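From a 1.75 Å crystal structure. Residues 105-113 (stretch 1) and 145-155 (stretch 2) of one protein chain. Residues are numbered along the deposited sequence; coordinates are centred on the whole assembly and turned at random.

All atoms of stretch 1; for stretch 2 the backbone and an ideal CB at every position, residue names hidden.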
# COMPACT_ATOMS: atom_id res chain seq x y z
N ALA A 105 -12.16 -0.20 1.34
CA ALA A 105 -11.78 0.82 0.37
C ALA A 105 -11.94 2.21 0.98
O ALA A 105 -12.93 2.45 1.67
CB ALA A 105 -12.65 0.71 -0.89
N VAL A 106 -10.99 3.10 0.72
CA VAL A 106 -11.10 4.48 1.24
C VAL A 106 -10.75 5.47 0.15
O VAL A 106 -9.80 5.25 -0.64
CB VAL A 106 -10.21 4.72 2.53
CG1 VAL A 106 -10.59 3.74 3.64
CG2 VAL A 106 -8.70 4.66 2.22
N THR A 107 -11.53 6.56 0.07
CA THR A 107 -11.24 7.63 -0.86
C THR A 107 -11.59 8.95 -0.16
O THR A 107 -12.71 9.10 0.37
CB THR A 107 -12.01 7.50 -2.22
OG1 THR A 107 -11.66 8.62 -3.05
CG2 THR A 107 -13.52 7.44 -2.06
N GLY A 108 -10.61 9.85 -0.07
CA GLY A 108 -10.86 11.10 0.67
C GLY A 108 -9.87 12.20 0.35
O GLY A 108 -9.03 12.05 -0.56
N ILE A 109 -9.98 13.29 1.13
CA ILE A 109 -9.14 14.47 0.94
C ILE A 109 -8.29 14.69 2.18
O ILE A 109 -8.79 15.19 3.19
CB ILE A 109 -9.99 15.74 0.67
CG1 ILE A 109 -10.93 15.46 -0.51
CG2 ILE A 109 -9.07 16.91 0.41
CD1 ILE A 109 -12.05 16.50 -0.69
N ALA A 110 -7.03 14.29 2.12
CA ALA A 110 -6.14 14.43 3.29
C ALA A 110 -5.60 15.86 3.43
O ALA A 110 -5.16 16.27 4.51
CB ALA A 110 -5.00 13.38 3.27
N GLY A 111 -5.67 16.62 2.35
CA GLY A 111 -5.15 17.98 2.33
C GLY A 111 -3.64 18.00 2.39
O GLY A 111 -2.97 16.92 2.39
N PRO A 112 -3.05 19.21 2.48
CA PRO A 112 -3.65 20.52 2.73
C PRO A 112 -4.52 21.04 1.57
O PRO A 112 -5.49 21.78 1.81
CB PRO A 112 -2.42 21.40 2.97
CG PRO A 112 -1.39 20.79 2.10
CD PRO A 112 -1.59 19.32 2.30
N GLY A 113 -4.24 20.61 0.34
CA GLY A 113 -4.96 21.13 -0.82
C GLY A 113 -6.18 20.33 -1.24
O GLY A 113 -6.32 19.16 -0.89
N UNK A 145 -7.60 18.98 9.94
CA UNK A 145 -6.74 18.72 11.10
C UNK A 145 -5.30 18.29 10.82
O UNK A 145 -4.52 18.04 11.76
CB UNK A 145 -7.40 17.63 11.95
N UNK A 146 -4.95 18.22 9.55
CA UNK A 146 -3.59 17.89 9.13
C UNK A 146 -3.55 16.61 8.29
O UNK A 146 -4.37 15.71 8.46
CB UNK A 146 -2.69 17.74 10.35
N UNK A 147 -2.59 16.54 7.38
CA UNK A 147 -2.55 15.46 6.40
C UNK A 147 -2.31 14.08 7.06
O UNK A 147 -3.09 13.15 6.83
CB UNK A 147 -1.46 15.74 5.37
N UNK A 148 -1.25 13.95 7.87
CA UNK A 148 -0.97 12.72 8.59
C UNK A 148 -2.14 12.39 9.55
O UNK A 148 -2.57 11.23 9.66
CB UNK A 148 0.35 12.84 9.36
N UNK A 149 -2.64 13.41 10.25
CA UNK A 149 -3.79 13.25 11.15
C UNK A 149 -5.04 12.64 10.49
O UNK A 149 -5.64 11.69 11.03
CB UNK A 149 -4.16 14.61 11.74
N UNK A 150 -5.40 13.14 9.30
CA UNK A 150 -6.54 12.61 8.54
C UNK A 150 -6.26 11.17 8.05
O UNK A 150 -7.13 10.31 8.12
CB UNK A 150 -6.85 13.52 7.35
N UNK A 151 -5.05 10.95 7.56
CA UNK A 151 -4.65 9.61 7.12
C UNK A 151 -4.74 8.58 8.25
O UNK A 151 -5.29 7.47 8.09
CB UNK A 151 -3.22 9.65 6.57
N UNK A 152 -4.23 8.95 9.42
CA UNK A 152 -4.26 8.01 10.54
C UNK A 152 -5.70 7.82 11.04
O UNK A 152 -6.10 6.71 11.38
CB UNK A 152 -3.36 8.50 11.68
N UNK A 153 -6.49 8.90 11.07
CA UNK A 153 -7.90 8.83 11.45
C UNK A 153 -8.65 7.87 10.50
O UNK A 153 -9.48 7.04 10.94
CB UNK A 153 -8.53 10.22 11.42
N UNK A 154 -8.30 7.96 9.22
CA UNK A 154 -8.89 7.06 8.22
C UNK A 154 -8.51 5.59 8.45
O UNK A 154 -9.37 4.68 8.37
CB UNK A 154 -8.45 7.49 6.82
N UNK A 155 -7.23 5.35 8.74
CA UNK A 155 -6.75 3.99 9.05
C UNK A 155 -7.56 3.41 10.20
O UNK A 155 -8.10 2.30 10.10
CB UNK A 155 -5.26 4.00 9.40

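At position 145 CA-to-CB points away from stretch 1, and no atom of that stretch lies near the ideal CB, so many residues would do; it is Ile-145. Position 146 is decided by its backbone. With phi/psi of 119/150°, a CB would be jammed against the carbonyl O of the residue before, which calls for glycine. Gly-146 sits at the N-cap, and its O accepts the first helical hydrogen bond of this stretch, from the backbone N of position 150.

Position 147 comes close to the loop of stretch 1. Its CA lies 3.3 Å from Ala-110 O, a CA-H...O contact, and its CB points sideways, with the ideal CB 3.5 Å from Gly-111 O. Two carbonyl oxygens beside the CB welcome a donor: a short hydroxyl could be placed to reach one, and so could the end of a lysine, arginine or glutamine turned back over the loop. Of these, the residue found is Arg-147. Its chain is extended, with chi1 to chi3 all t, and NH1 donates a hydrogen bond to Gly-111 O (NH1 to O 2.8 Å), which lies at the guanidinium edge, near its plane. The methylene CG also packs 4.0 Å from Ala-110 CB.

Positions 148 and 149 have nothing of stretch 1 near their ideal CB atoms, so the view leaves the choice wide; they are Thr-148 and Glu-149.

Position 150 points toward stretch 1, its ideal CB 4.2 Å from Ala-110 CA. The methyl of Ala-110 and the bare backbone of Gly-111 leave space for an aliphatic chain: valine, leucine, isoleucine or methionine. Ile-150 extends CD1 to 3.3 Å from Ala-110 O, while its CG2 is 4.3 Å from Ala-110 CB and 4.0 Å from Ile-109 O.

At position 151 the bond points sideways, with the ideal CB 5.3 Å from Ala-110 CB. An aliphatic residue, or a long polar one with an aliphatic stem, would suit. Arg-151 lays CG 3.9 Å from Ala-110 CB, and its guanidinium finds hydrogen bonds elsewhere in the structure.

Positions 152 and 153 are out of reach of stretch 1, which does not discriminate there; they are Leu-152 and Ala-153.

Position 154 points toward the strand, its ideal CB 5.4 Å from Val-106 CG1. A modest branched chain such as valine, isoleucine or threonine could fill that gap. Thr-154 sets CG2 3.8 Å from Val-106 CG1, while OG1 donates to Ile-150 O (2.9 Å), satisfying the hydroxyl within the helix.

Position 155 points away and is free of stretch 1; it is Val-155.

Stretch 2, residues 145-155: IGRTEIRLATV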
# COMPACT_ATOMS: atom_id res chain seq x y z
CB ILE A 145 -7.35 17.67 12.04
CG1 ILE A 145 -7.65 16.37 11.26
CG2 ILE A 145 -8.59 18.23 12.73
CD1 ILE A 145 -7.93 15.16 12.21
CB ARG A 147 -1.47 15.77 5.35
CG ARG A 147 -1.42 14.74 4.24
CD ARG A 147 -0.36 15.12 3.23
NE ARG A 147 -0.25 14.15 2.14
CZ ARG A 147 -0.79 14.26 0.92
NH1 ARG A 147 -1.57 15.30 0.59
NH2 ARG A 147 -0.56 13.31 0.02
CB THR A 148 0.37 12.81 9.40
OG1 THR A 148 1.44 13.14 8.51
CG2 THR A 148 0.68 11.45 10.02
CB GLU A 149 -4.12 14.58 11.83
CG GLU A 149 -3.00 15.06 12.77
CD GLU A 149 -1.84 15.86 12.09
OE1 GLU A 149 -1.65 15.90 10.86
OE2 GLU A 149 -1.05 16.49 12.85
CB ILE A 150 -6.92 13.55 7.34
CG1 ILE A 150 -7.51 14.87 7.87
CG2 ILE A 150 -7.91 12.88 6.37
CD1 ILE A 150 -7.43 16.06 6.90
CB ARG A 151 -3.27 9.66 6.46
CG ARG A 151 -3.36 10.34 5.08
CD ARG A 151 -2.01 10.95 4.66
NE ARG A 151 -0.85 10.08 4.72
CZ ARG A 151 -0.43 9.28 3.73
NH1 ARG A 151 -1.15 9.13 2.60
NH2 ARG A 151 0.70 8.61 3.90
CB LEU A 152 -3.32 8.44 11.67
CG LEU A 152 -1.84 8.34 11.27
CD1 LEU A 152 -0.99 8.94 12.37
CD2 LEU A 152 -1.46 6.88 10.96
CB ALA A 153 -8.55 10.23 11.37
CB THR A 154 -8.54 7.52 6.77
OG1 THR A 154 -9.07 8.84 6.56
CG2 THR A 154 -9.15 6.57 5.70
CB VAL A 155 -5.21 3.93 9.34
CG1 VAL A 155 -4.83 2.54 9.88
CG2 VAL A 155 -4.35 4.29 8.07
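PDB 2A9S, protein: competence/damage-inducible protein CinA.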